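Local coordinates for protein BpsB (PgaB), Poly-beta-1,6-N-acetyl-D-glucosamine N-deacetylase (Bordetella bronchiseptica RB50, PDB 5BU6) that removes acetyl groups from poly-beta-1,6-N-acetyl-D-glucosamine, acting as a family 4 carbohydrate esterase whose metal site holds nickel here, and is required for biofilm formation, at residues 110-115 with 121-126; 119-122 with 128-131; 171-176 with 193-198; 202-207 with 213-218. The protein carries 5 engineered substitutions. All coordinates share one frame; numbering follows the deposited sequence.

Contact 1: residues 110-115 with 121-126; sequences TSWTDA and IRLSPK
Close to the metal site of this polysaccharide deacetylase domain, the short helix 110-113 is packed against strand 121-124, the first strand of a beta hairpin, and the indole of Trp112 carries most of the contact. Two methyl groups sit over one face of that indole, one for each ring. Ile121 CG2 lies 3.8 Å from the centroid of the five-membered ring and 22° off its normal; Leu123 CD2 lies 3.8 Å from the centroid of the six-membered ring and 25° off its normal. Both positions meet the geometry of a CH-pi contact. The evidence for direction is in the torsions: Ile121 CG2 is anti to the backbone N because chi1 of the CG1 branch is -77°, and this sends CG2 to the indole while CG1 and CD1 run on toward Ala115. Leu123 contributes CD2 alone, which reaches Trp112 CZ2 at 3.5 Å.

A bound nickel ion lies about 6 Å from the Trp112 side chain. The ring also meets His159, one of the nickel ligands, with the two planes inclined to each other, and meets Phe134 as well. Thus the hairpin strand backs an aromatic residue that itself touches the metal shell. No hydrogen bond crosses between the two segments, so the join is apolar throughout, and beyond the indole it finishes where Ala115 CB meets Ile121 CD1 at 3.7 Å.

Contact 2: residues 119-122 with 128-131; sequences TKIR and EVPH
Ile121 and Val129 form an antiparallel hydrogen-bonded pair, their CA atoms 5.2 Å apart, in a two-stranded hairpin. Ile121 N donates to Val129 O at 2.8 Å, and the return bond, Val129 N to Ile121 O, has the same length; N-H...O angles of 158° and 164° show both to be nearly straight. Arg122 and Glu128 follow as a non-hydrogen-bonded pair, where Glu128 CA comes 3.2 Å from Ile121 O in a CA-H...O contact.

The side chains of this second pair share one face of the hairpin. The Arg122 guanidinium and the Glu128 carboxylate are stacked with planes 20° apart, and Glu128 CG lies over the guanidinium face. Arg122 NH1 to Glu128 OE2 measures 3.5 Å with the oxygen well out of the guanidinium plane, so this salt bridge is one of charge alone; the directed bond of Arg122 goes from NH2 to Ser124 O. On the other face, Ile121 CB meets Val129 CG2. The CG1 branch of Ile121 carries CD1 to the edge of the His131 ring, 3.8 Å from ND1, a buried nitrogen for which the model offers no partner.

The hairpin of strands 121-124 and 127-129 lies at the surface. Phe134, from the loop before helix 137-145, packs on Ile121 and Val129, while Ala115, just beyond helix 110-113, touches His131.

Contact 3: residues 171-176 with 193-198; sequences QPAASS and RARVRQ
Arg195 reaches from helix 189-211 to the carbonyl of Ala173 and grips it end-on with two nitrogens. NH1 of Arg195 donates to Ala173 O at 3.0 Å and NH2 of Arg195 donates to the same oxygen at 3.2 Å, with N-H...O angles of 156° and 142°. The oxygen lies in the guanidinium plane, an edge-on approach. Seen from the carbonyl, the two donors differ: NH2 lies nearly in line with the C=O bond, whereas NH1 stands above the carbonyl plane. Next to this fork, Val196 CG2 comes within 4.0 Å of Ala174 O, an oxygen that is hydrogen-bonded to Tyr192 OH.

The arginine leaves the helix with CG anti to the backbone N (chi1 178°) and bends at chi3, which turns the guanidinium edge to the turn. Its NE forms a salt bridge with Glu187, a second hold on the same flat group. The turn after strand 170-172 is braced from within: Ser175 OG and Ser176 OG both donate to Pro172 O, at 3.2 Å and 3.1 Å, from opposite faces of its plane.

With Glu187 at NE and Ala173 O across NH1 and NH2, the rotation of the guanidinium should be well fixed. The Glu187 carboxylate would probably offset the positive charge, while two bonds on one main-chain oxygen of a buried residue tie the turn to the helix.

Contact 4: residues 202-207 with 213-218; sequences TSAHLI and VTIRSI. Engineered in segment 202-207: His205 (natural residue Asp). With SCN (thiocyanate ion), chain H.
Ile215 joins the long helix 189-211 to the loop leading into strand 217-219, a helix-to-strand connection in the distorted (beta/alpha) barrel expected of family 4 carbohydrate esterases. Its CB points at the helix and divides the contact between two branches. With chi1 at 62°, CG1 stands between the backbone N and the carbonyl carbon, and from there it meets Ala204 CB at 3.8 Å. At the tip, CD1 stays on the same residue, touching Ala204 CB and CA. The other branch, CG2, turns to Ile207 and reaches its CG2 at 3.6 Å and its CD1 at 3.8 Å; the two isoleucine side chains cross at about a right angle. Ile207 CG2 also packs on Val213, 4.2 Å from its CB, so that one methyl group touches two residues of the loop. Outside the two segments, Ile215 packs on Ser153 of strand 149-153 and on Leu238.

No direct hydrogen bond links the segments, but a water does. It donates to Ala204 O and to Val213 O and accepts from Ile215 N, a three-way bridge between a helix carbonyl and the loop backbone.

The engineered His205 points away from the loop and holds a thiocyanate ion, probably from the crystallisation liquor. The ion lies at the ring edge, in its plane, and His205 NE2 donates to the thiocyanate N over 2.8 Å at 161°.

From the N terminus, contact 1 closes first, bringing 121-126 back to helix 110-113 after a five-residue loop. Contact 2 overlaps it, since 119-122 begins before 121-126 and shares Ile121 and Arg122, and closes the hairpin with 128-131; Ala115 O lies 3.1 Å from His131 CE1 where the two touch. Contacts 3 and 4 follow in series. Contact 3 spans 16 residues to join the turn after strand 170-172 to helix 189-211, and contact 4 uses the same helix further along, tying it to the approach to strand 217-219. Contact 1 meets contact 4 through packing of Thr110 on Ser203, Leu206 and Ile207, whereas contacts 2 and 3 do not touch.

Contact 1: residues 110-115 with 121-126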
loop_
_atom_site.group_PDB
_atom_site.type_symbol
_atom_site.label_atom_id
_atom_site.label_comp_id
_atom_site.label_asym_id
_atom_site.label_seq_id
_atom_site.Cartn_x
_atom_site.Cartn_y
_atom_site.Cartn_z
ATOM N N THR A 110 8.020 -5.827 -2.964
ATOM C CA THR A 110 9.458 -6.063 -2.880
ATOM C C THR A 110 9.983 -6.941 -4.025
ATOM O O THR A 110 11.163 -6.900 -4.332
ATOM C CB THR A 110 9.865 -6.648 -1.509
ATOM O OG1 THR A 110 9.141 -7.849 -1.239
ATOM C CG2 THR A 110 9.577 -5.630 -0.402
ATOM N N SER A 111 9.129 -7.714 -4.680
ATOM C CA SER A 111 9.636 -8.481 -5.816
ATOM C C SER A 111 9.911 -7.559 -7.022
ATOM O O SER A 111 10.625 -7.947 -7.947
ATOM C CB SER A 111 8.677 -9.615 -6.219
ATOM O OG SER A 111 7.522 -9.103 -6.851
ATOM N N TRP A 112 9.350 -6.352 -6.998
ATOM C CA TRP A 112 9.583 -5.356 -8.033
ATOM C C TRP A 112 10.839 -4.550 -7.733
ATOM O O TRP A 112 11.736 -4.448 -8.547
ATOM C CB TRP A 112 8.373 -4.409 -8.137
ATOM C CG TRP A 112 7.113 -5.054 -8.600
ATOM C CD1 TRP A 112 6.948 -6.334 -9.003
ATOM C CD2 TRP A 112 5.817 -4.431 -8.701
ATOM N NE1 TRP A 112 5.639 -6.561 -9.349
ATOM C CE2 TRP A 112 4.926 -5.408 -9.186
ATOM C CE3 TRP A 112 5.337 -3.159 -8.425
ATOM C CZ2 TRP A 112 3.575 -5.152 -9.403
ATOM C CZ3 TRP A 112 3.977 -2.893 -8.658
ATOM C CH2 TRP A 112 3.123 -3.892 -9.135
ATOM N N THR A 113 10.863 -3.949 -6.549
ATOM C CA THR A 113 12.015 -3.213 -6.050
ATOM C C THR A 113 13.263 -4.095 -6.017
ATOM O O THR A 113 14.358 -3.657 -6.368
ATOM C CB THR A 113 11.710 -2.652 -4.640
ATOM O OG1 THR A 113 10.547 -1.818 -4.736
ATOM C CG2 THR A 113 12.905 -1.827 -4.059
ATOM N N ASP A 114 13.094 -5.349 -5.617
ATOM C CA ASP A 114 14.238 -6.247 -5.491
ATOM C C ASP A 114 14.434 -7.176 -6.694
ATOM O O ASP A 114 15.052 -8.217 -6.567
ATOM C CB ASP A 114 14.102 -7.108 -4.238
ATOM C CG ASP A 114 15.419 -7.653 -3.782
ATOM O OD1 ASP A 114 16.341 -6.832 -3.589
ATOM O OD2 ASP A 114 15.527 -8.889 -3.653
ATOM N N ALA A 115 13.874 -6.832 -7.849
ATOM C CA ALA A 115 14.047 -7.706 -9.003
ATOM C C ALA A 115 15.521 -7.827 -9.376
ATOM O O ALA A 115 16.294 -6.882 -9.200
ATOM C CB ALA A 115 13.226 -7.191 -10.203
ATOM N N ILE A 121 10.314 -6.347 -15.030
ATOM C CA ILE A 121 9.272 -6.734 -14.089
ATOM C C ILE A 121 8.025 -7.071 -14.888
ATOM O O ILE A 121 7.557 -6.245 -15.664
ATOM C CB ILE A 121 8.957 -5.607 -13.077
ATOM C CG1 ILE A 121 10.031 -5.524 -11.987
ATOM C CG2 ILE A 121 7.567 -5.791 -12.442
ATOM C CD1 ILE A 121 11.334 -4.907 -12.440
ATOM N N ARG A 122 7.502 -8.283 -14.734
ATOM C CA ARG A 122 6.224 -8.611 -15.358
ATOM C C ARG A 122 5.081 -8.146 -14.472
ATOM O O ARG A 122 4.980 -8.548 -13.312
ATOM C CB ARG A 122 6.089 -10.110 -15.630
ATOM C CG ARG A 122 4.685 -10.490 -16.101
ATOM C CD ARG A 122 4.618 -11.872 -16.761
ATOM N NE ARG A 122 5.497 -11.993 -17.921
ATOM C CZ ARG A 122 5.245 -11.465 -19.114
ATOM N NH1 ARG A 122 6.106 -11.634 -20.108
ATOM N NH2 ARG A 122 4.136 -10.765 -19.314
ATOM N N LEU A 123 4.228 -7.292 -15.023
ATOM C CA LEU A 123 3.091 -6.761 -14.284
ATOM C C LEU A 123 1.835 -7.566 -14.583
ATOM O O LEU A 123 1.103 -7.962 -13.679
ATOM C CB LEU A 123 2.866 -5.289 -14.630
ATOM C CG LEU A 123 3.943 -4.284 -14.208
ATOM C CD1 LEU A 123 3.570 -2.877 -14.670
ATOM C CD2 LEU A 123 4.159 -4.317 -12.702
ATOM N N SER A 124 1.594 -7.800 -15.867
ATOM C CA SER A 124 0.451 -8.578 -16.316
ATOM C C SER A 124 0.944 -9.547 -17.378
ATOM O O SER A 124 2.060 -9.392 -17.872
ATOM C CB SER A 124 -0.645 -7.660 -16.863
ATOM O OG SER A 124 -0.517 -7.515 -18.266
ATOM N N PRO A 125 0.133 -10.563 -17.721
ATOM C CA PRO A 125 0.495 -11.513 -18.782
ATOM C C PRO A 125 0.990 -10.869 -20.080
ATOM O O PRO A 125 1.791 -11.483 -20.788
ATOM C CB PRO A 125 -0.814 -12.261 -19.024
ATOM C CG PRO A 125 -1.448 -12.300 -17.680
ATOM C CD PRO A 125 -1.067 -11.009 -16.987
ATOM N N LYS A 126 0.532 -9.658 -20.385
ATOM C CA LYS A 126 0.948 -8.991 -21.614
ATOM C C LYS A 126 1.719 -7.687 -21.379
ATOM O O LYS A 126 1.894 -6.900 -22.308
ATOM C CB LYS A 126 -0.269 -8.711 -22.496
#

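Contact 2: residues 119-122 with 128-131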
loop_
_atom_site.group_PDB
_atom_site.type_symbol
_atom_site.label_atom_id
_atom_site.label_comp_id
_atom_site.label_asym_id
_atom_site.label_seq_id
_atom_site.Cartn_x
_atom_site.Cartn_y
_atom_site.Cartn_z
ATOM N N THR A 119 16.810 -7.403 -15.298
ATOM C CA THR A 119 15.596 -8.085 -15.723
ATOM C C THR A 119 14.375 -7.157 -15.659
ATOM O O THR A 119 14.343 -6.198 -14.896
ATOM C CB THR A 119 15.320 -9.354 -14.885
ATOM O OG1 THR A 119 14.886 -8.986 -13.567
ATOM C CG2 THR A 119 16.576 -10.246 -14.803
ATOM N N LYS A 120 13.382 -7.456 -16.486
ATOM C CA LYS A 120 12.157 -6.683 -16.547
ATOM C C LYS A 120 11.163 -7.224 -15.542
ATOM O O LYS A 120 11.172 -8.408 -15.229
ATOM C CB LYS A 120 11.562 -6.728 -17.959
ATOM C CG LYS A 120 12.123 -5.672 -18.902
ATOM C CD LYS A 120 11.610 -5.867 -20.320
ATOM C CE LYS A 120 11.764 -4.603 -21.144
ATOM N NZ LYS A 120 13.177 -4.156 -21.202
ATOM N N ILE A 121 10.314 -6.347 -15.030
ATOM C CA ILE A 121 9.272 -6.734 -14.089
ATOM C C ILE A 121 8.025 -7.071 -14.888
ATOM O O ILE A 121 7.557 -6.245 -15.664
ATOM C CB ILE A 121 8.957 -5.607 -13.077
ATOM C CG1 ILE A 121 10.031 -5.524 -11.987
ATOM C CG2 ILE A 121 7.567 -5.791 -12.442
ATOM C CD1 ILE A 121 11.334 -4.907 -12.440
ATOM N N ARG A 122 7.502 -8.283 -14.734
ATOM C CA ARG A 122 6.224 -8.611 -15.358
ATOM C C ARG A 122 5.081 -8.146 -14.472
ATOM O O ARG A 122 4.980 -8.548 -13.312
ATOM C CB ARG A 122 6.089 -10.110 -15.630
ATOM C CG ARG A 122 4.685 -10.490 -16.101
ATOM C CD ARG A 122 4.618 -11.872 -16.761
ATOM N NE ARG A 122 5.497 -11.993 -17.921
ATOM C CZ ARG A 122 5.245 -11.465 -19.114
ATOM N NH1 ARG A 122 6.106 -11.634 -20.108
ATOM N NH2 ARG A 122 4.136 -10.765 -19.314
ATOM N N GLU A 128 5.299 -6.065 -19.484
ATOM C CA GLU A 128 6.555 -6.029 -18.732
ATOM C C GLU A 128 7.113 -4.607 -18.692
ATOM O O GLU A 128 6.967 -3.859 -19.662
ATOM C CB GLU A 128 7.598 -6.964 -19.361
ATOM C CG GLU A 128 7.439 -8.433 -19.031
ATOM C CD GLU A 128 8.660 -9.244 -19.433
ATOM O OE1 GLU A 128 9.267 -8.930 -20.482
ATOM O OE2 GLU A 128 9.020 -10.185 -18.693
ATOM N N VAL A 129 7.757 -4.233 -17.589
ATOM C CA VAL A 129 8.381 -2.916 -17.514
ATOM C C VAL A 129 9.840 -2.987 -17.076
ATOM O O VAL A 129 10.252 -3.912 -16.373
ATOM C CB VAL A 129 7.614 -1.965 -16.555
ATOM C CG1 VAL A 129 6.219 -1.681 -17.082
ATOM C CG2 VAL A 129 7.559 -2.530 -15.141
ATOM N N PRO A 130 10.632 -1.995 -17.496
ATOM C CA PRO A 130 12.040 -1.933 -17.115
ATOM C C PRO A 130 12.249 -1.874 -15.614
ATOM O O PRO A 130 11.461 -1.252 -14.891
ATOM C CB PRO A 130 12.523 -0.639 -17.780
ATOM C CG PRO A 130 11.633 -0.450 -18.903
ATOM C CD PRO A 130 10.292 -0.954 -18.480
ATOM N N HIS A 131 13.309 -2.541 -15.164
ATOM C CA HIS A 131 13.746 -2.509 -13.779
ATOM C C HIS A 131 13.852 -1.075 -13.241
ATOM O O HIS A 131 13.461 -0.808 -12.105
ATOM C CB HIS A 131 15.101 -3.239 -13.659
ATOM C CG HIS A 131 15.577 -3.420 -12.252
ATOM N ND1 HIS A 131 14.838 -4.077 -11.292
ATOM C CD2 HIS A 131 16.724 -3.036 -11.644
ATOM C CE1 HIS A 131 15.503 -4.083 -10.152
ATOM N NE2 HIS A 131 16.652 -3.459 -10.338
#

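Contact 3: residues 171-176 with 193-198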
loop_
_atom_site.group_PDB
_atom_site.type_symbol
_atom_site.label_atom_id
_atom_site.label_comp_id
_atom_site.label_asym_id
_atom_site.label_seq_id
_atom_site.Cartn_x
_atom_site.Cartn_y
_atom_site.Cartn_z
ATOM N N GLN A 171 -8.116 -13.777 -10.188
ATOM C CA GLN A 171 -8.490 -13.126 -8.946
ATOM C C GLN A 171 -7.210 -12.608 -8.289
ATOM O O GLN A 171 -6.123 -12.988 -8.701
ATOM C CB GLN A 171 -9.252 -14.096 -8.036
ATOM C CG GLN A 171 -10.704 -14.301 -8.459
ATOM C CD GLN A 171 -11.400 -15.424 -7.700
ATOM O OE1 GLN A 171 -10.801 -16.080 -6.844
ATOM N NE2 GLN A 171 -12.666 -15.662 -8.029
ATOM N N PRO A 172 -7.330 -11.713 -7.292
ATOM C CA PRO A 172 -6.105 -11.252 -6.615
ATOM C C PRO A 172 -5.317 -12.405 -5.981
ATOM O O PRO A 172 -5.921 -13.326 -5.436
ATOM C CB PRO A 172 -6.632 -10.301 -5.534
ATOM C CG PRO A 172 -7.936 -9.804 -6.070
ATOM C CD PRO A 172 -8.520 -10.951 -6.874
ATOM N N ALA A 173 -3.992 -12.334 -6.041
ATOM C CA ALA A 173 -3.123 -13.409 -5.552
ATOM C C ALA A 173 -3.267 -13.695 -4.061
ATOM O O ALA A 173 -3.051 -14.825 -3.627
ATOM C CB ALA A 173 -1.668 -13.086 -5.862
ATOM N N ALA A 174 -3.611 -12.677 -3.274
ATOM C CA ALA A 174 -3.646 -12.852 -1.820
ATOM C C ALA A 174 -4.960 -13.436 -1.328
ATOM O O ALA A 174 -5.017 -14.060 -0.266
ATOM C CB ALA A 174 -3.375 -11.524 -1.111
ATOM N N SER A 175 -6.020 -13.238 -2.096
ATOM C CA SER A 175 -7.357 -13.564 -1.619
ATOM C C SER A 175 -7.755 -14.992 -1.952
ATOM O O SER A 175 -8.307 -15.710 -1.121
ATOM C CB SER A 175 -8.378 -12.592 -2.217
ATOM O OG SER A 175 -8.500 -12.781 -3.620
ATOM N N SER A 176 -7.465 -15.402 -3.176
ATOM C CA SER A 176 -7.987 -16.657 -3.682
ATOM C C SER A 176 -7.088 -17.845 -3.379
ATOM O O SER A 176 -5.862 -17.732 -3.388
ATOM C CB SER A 176 -8.209 -16.552 -5.194
ATOM O OG SER A 176 -7.027 -16.145 -5.858
ATOM N N ARG A 193 -2.185 -20.600 3.169
ATOM C CA ARG A 193 -1.659 -19.829 4.295
ATOM C C ARG A 193 -0.149 -19.706 4.207
ATOM O O ARG A 193 0.403 -18.619 4.396
ATOM C CB ARG A 193 -2.052 -20.487 5.626
ATOM C CG ARG A 193 -3.460 -20.168 6.080
ATOM C CD ARG A 193 -3.845 -20.951 7.351
ATOM N NE ARG A 193 -5.059 -20.395 7.932
ATOM C CZ ARG A 193 -5.073 -19.466 8.884
ATOM N NH1 ARG A 193 -3.931 -19.007 9.381
ATOM N NH2 ARG A 193 -6.229 -19.007 9.347
ATOM N N ALA A 194 0.509 -20.826 3.916
ATOM C CA ALA A 194 1.970 -20.866 3.789
ATOM C C ALA A 194 2.481 -19.903 2.711
ATOM O O ALA A 194 3.453 -19.169 2.927
ATOM C CB ALA A 194 2.433 -22.275 3.495
ATOM N N ARG A 195 1.831 -19.902 1.549
ATOM C CA ARG A 195 2.246 -19.008 0.471
ATOM C C ARG A 195 2.130 -17.550 0.902
ATOM O O ARG A 195 3.085 -16.777 0.754
ATOM C CB ARG A 195 1.423 -19.273 -0.800
ATOM C CG ARG A 195 1.747 -18.358 -1.986
ATOM C CD ARG A 195 1.049 -18.832 -3.280
ATOM N NE ARG A 195 -0.413 -18.876 -3.152
ATOM C CZ ARG A 195 -1.202 -17.808 -3.250
ATOM N NH1 ARG A 195 -0.681 -16.616 -3.490
ATOM N NH2 ARG A 195 -2.516 -17.932 -3.119
ATOM N N VAL A 196 0.981 -17.158 1.449
ATOM C CA VAL A 196 0.813 -15.771 1.872
ATOM C C VAL A 196 1.768 -15.411 3.016
ATOM O O VAL A 196 2.351 -14.326 3.017
ATOM C CB VAL A 196 -0.627 -15.473 2.310
ATOM C CG1 VAL A 196 -0.731 -14.070 2.844
ATOM C CG2 VAL A 196 -1.595 -15.689 1.142
ATOM N N ARG A 197 1.940 -16.314 3.985
ATOM C CA ARG A 197 2.885 -16.051 5.078
ATOM C C ARG A 197 4.316 -15.810 4.610
ATOM O O ARG A 197 4.942 -14.831 5.000
ATOM C CB ARG A 197 2.899 -17.200 6.084
ATOM C CG ARG A 197 3.472 -16.780 7.430
ATOM C CD ARG A 197 3.557 -17.956 8.386
ATOM N NE ARG A 197 2.245 -18.452 8.792
ATOM C CZ ARG A 197 1.676 -19.553 8.312
ATOM N NH1 ARG A 197 2.300 -20.277 7.397
ATOM N NH2 ARG A 197 0.480 -19.934 8.750
ATOM N N GLN A 198 4.826 -16.716 3.782
ATOM C CA GLN A 198 6.175 -16.589 3.249
ATOM C C GLN A 198 6.333 -15.301 2.457
ATOM O O GLN A 198 7.358 -14.633 2.562
ATOM C CB GLN A 198 6.521 -17.797 2.373
ATOM C CG GLN A 198 7.935 -17.790 1.816
ATOM C CD GLN A 198 8.982 -18.209 2.837
ATOM O OE1 GLN A 198 9.294 -17.467 3.770
ATOM N NE2 GLN A 198 9.538 -19.403 2.655
#

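Contact 4: residues 202-207 with 213-218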
loop_
_atom_site.group_PDB
_atom_site.type_symbol
_atom_site.label_atom_id
_atom_site.label_comp_id
_atom_site.label_asym_id
_atom_site.label_seq_id
_atom_site.Cartn_x
_atom_site.Cartn_y
_atom_site.Cartn_z
ATOM N N THR A 202 8.979 -12.543 3.601
ATOM C CA THR A 202 9.998 -12.120 2.650
ATOM C C THR A 202 10.026 -10.598 2.444
ATOM O O THR A 202 11.106 -9.997 2.466
ATOM C CB THR A 202 9.810 -12.836 1.294
ATOM O OG1 THR A 202 9.898 -14.247 1.500
ATOM C CG2 THR A 202 10.891 -12.426 0.289
ATOM N N SER A 203 8.866 -9.966 2.258
ATOM C CA SER A 203 8.858 -8.517 2.033
ATOM C C SER A 203 9.392 -7.758 3.247
ATOM O O SER A 203 10.143 -6.789 3.099
ATOM C CB SER A 203 7.442 -8.011 1.671
ATOM O OG SER A 203 6.583 -8.045 2.796
ATOM N N ALA A 204 9.046 -8.204 4.453
ATOM C CA ALA A 204 9.573 -7.544 5.656
ATOM C C ALA A 204 11.096 -7.761 5.809
ATOM O O ALA A 204 11.840 -6.839 6.164
ATOM C CB ALA A 204 8.839 -8.031 6.905
ATOM N N HIS A 205 11.567 -8.962 5.519
ATOM C CA HIS A 205 13.004 -9.192 5.582
ATOM C C HIS A 205 13.759 -8.348 4.542
ATOM O O HIS A 205 14.780 -7.737 4.858
ATOM C CB HIS A 205 13.329 -10.665 5.406
ATOM C CG HIS A 205 14.733 -10.908 4.954
ATOM N ND1 HIS A 205 15.804 -10.907 5.821
ATOM C CD2 HIS A 205 15.246 -11.112 3.717
ATOM C CE1 HIS A 205 16.915 -11.121 5.140
ATOM N NE2 HIS A 205 16.604 -11.250 3.863
ATOM N N LEU A 206 13.259 -8.307 3.310
ATOM C CA LEU A 206 13.954 -7.550 2.270
ATOM C C LEU A 206 14.032 -6.069 2.634
ATOM O O LEU A 206 15.072 -5.439 2.446
ATOM C CB LEU A 206 13.270 -7.725 0.909
ATOM C CG LEU A 206 13.526 -9.102 0.288
ATOM C CD1 LEU A 206 12.677 -9.275 -0.960
ATOM C CD2 LEU A 206 15.015 -9.303 -0.021
ATOM N N ILE A 207 12.932 -5.520 3.156
ATOM C CA ILE A 207 12.918 -4.115 3.537
ATOM C C ILE A 207 13.889 -3.827 4.667
ATOM O O ILE A 207 14.701 -2.896 4.577
ATOM C CB ILE A 207 11.488 -3.647 3.913
ATOM C CG1 ILE A 207 10.601 -3.634 2.656
ATOM C CG2 ILE A 207 11.522 -2.268 4.547
ATOM C CD1 ILE A 207 9.101 -3.479 2.953
ATOM N N VAL A 213 14.878 -0.648 8.128
ATOM C CA VAL A 213 13.549 -0.423 8.667
ATOM C C VAL A 213 12.812 -1.719 9.011
ATOM O O VAL A 213 12.725 -2.614 8.187
ATOM C CB VAL A 213 12.698 0.378 7.654
ATOM C CG1 VAL A 213 11.232 0.409 8.075
ATOM C CG2 VAL A 213 13.271 1.778 7.496
ATOM N N THR A 214 12.303 -1.816 10.238
ATOM C CA THR A 214 11.408 -2.910 10.612
ATOM C C THR A 214 9.966 -2.476 10.355
ATOM O O THR A 214 9.448 -1.631 11.076
ATOM C CB THR A 214 11.569 -3.300 12.109
ATOM O OG1 THR A 214 12.887 -3.809 12.332
ATOM C CG2 THR A 214 10.542 -4.361 12.516
ATOM N N ILE A 215 9.314 -3.046 9.348
ATOM C CA ILE A 215 7.984 -2.570 8.992
ATOM C C ILE A 215 6.970 -3.150 9.972
ATOM O O ILE A 215 7.254 -4.133 10.662
ATOM C CB ILE A 215 7.567 -2.948 7.585
ATOM C CG1 ILE A 215 7.510 -4.470 7.430
ATOM C CG2 ILE A 215 8.502 -2.334 6.577
ATOM C CD1 ILE A 215 6.741 -4.890 6.190
ATOM N N ARG A 216 5.790 -2.543 10.019
ATOM C CA ARG A 216 4.758 -3.013 10.920
ATOM C C ARG A 216 3.392 -2.956 10.266
ATOM O O ARG A 216 2.383 -3.170 10.923
ATOM C CB ARG A 216 4.761 -2.191 12.208
ATOM C CG ARG A 216 4.865 -0.713 11.966
ATOM C CD ARG A 216 5.106 0.063 13.249
ATOM N NE ARG A 216 5.488 1.433 12.929
ATOM C CZ ARG A 216 5.783 2.365 13.827
ATOM N NH1 ARG A 216 6.117 3.580 13.423
ATOM N NH2 ARG A 216 5.739 2.085 15.122
ATOM N N SER A 217 3.363 -2.683 8.963
ATOM C CA SER A 217 2.096 -2.532 8.275
ATOM C C SER A 217 2.120 -3.160 6.880
ATOM O O SER A 217 3.187 -3.254 6.255
ATOM C CB SER A 217 1.739 -1.043 8.182
ATOM O OG SER A 217 2.811 -0.317 7.608
ATOM N N ILE A 218 0.949 -3.602 6.421
ATOM C CA ILE A 218 0.762 -4.140 5.068
ATOM C C ILE A 218 -0.348 -3.387 4.376
ATOM O O ILE A 218 -1.440 -3.182 4.947
ATOM C CB ILE A 218 0.425 -5.656 5.088
ATOM C CG1 ILE A 218 -0.064 -6.126 3.720
ATOM C CG2 ILE A 218 -0.660 -5.970 6.102
ATOM C CD1 ILE A 218 1.031 -6.283 2.722
HETATM S S SCN H . 20.155 -10.040 -0.023
HETATM C C SCN H . 19.301 -10.902 1.321
HETATM N N SCN H . 18.771 -11.441 2.162
HETATM O O HOH W 1 11.004 -4.741 7.862
#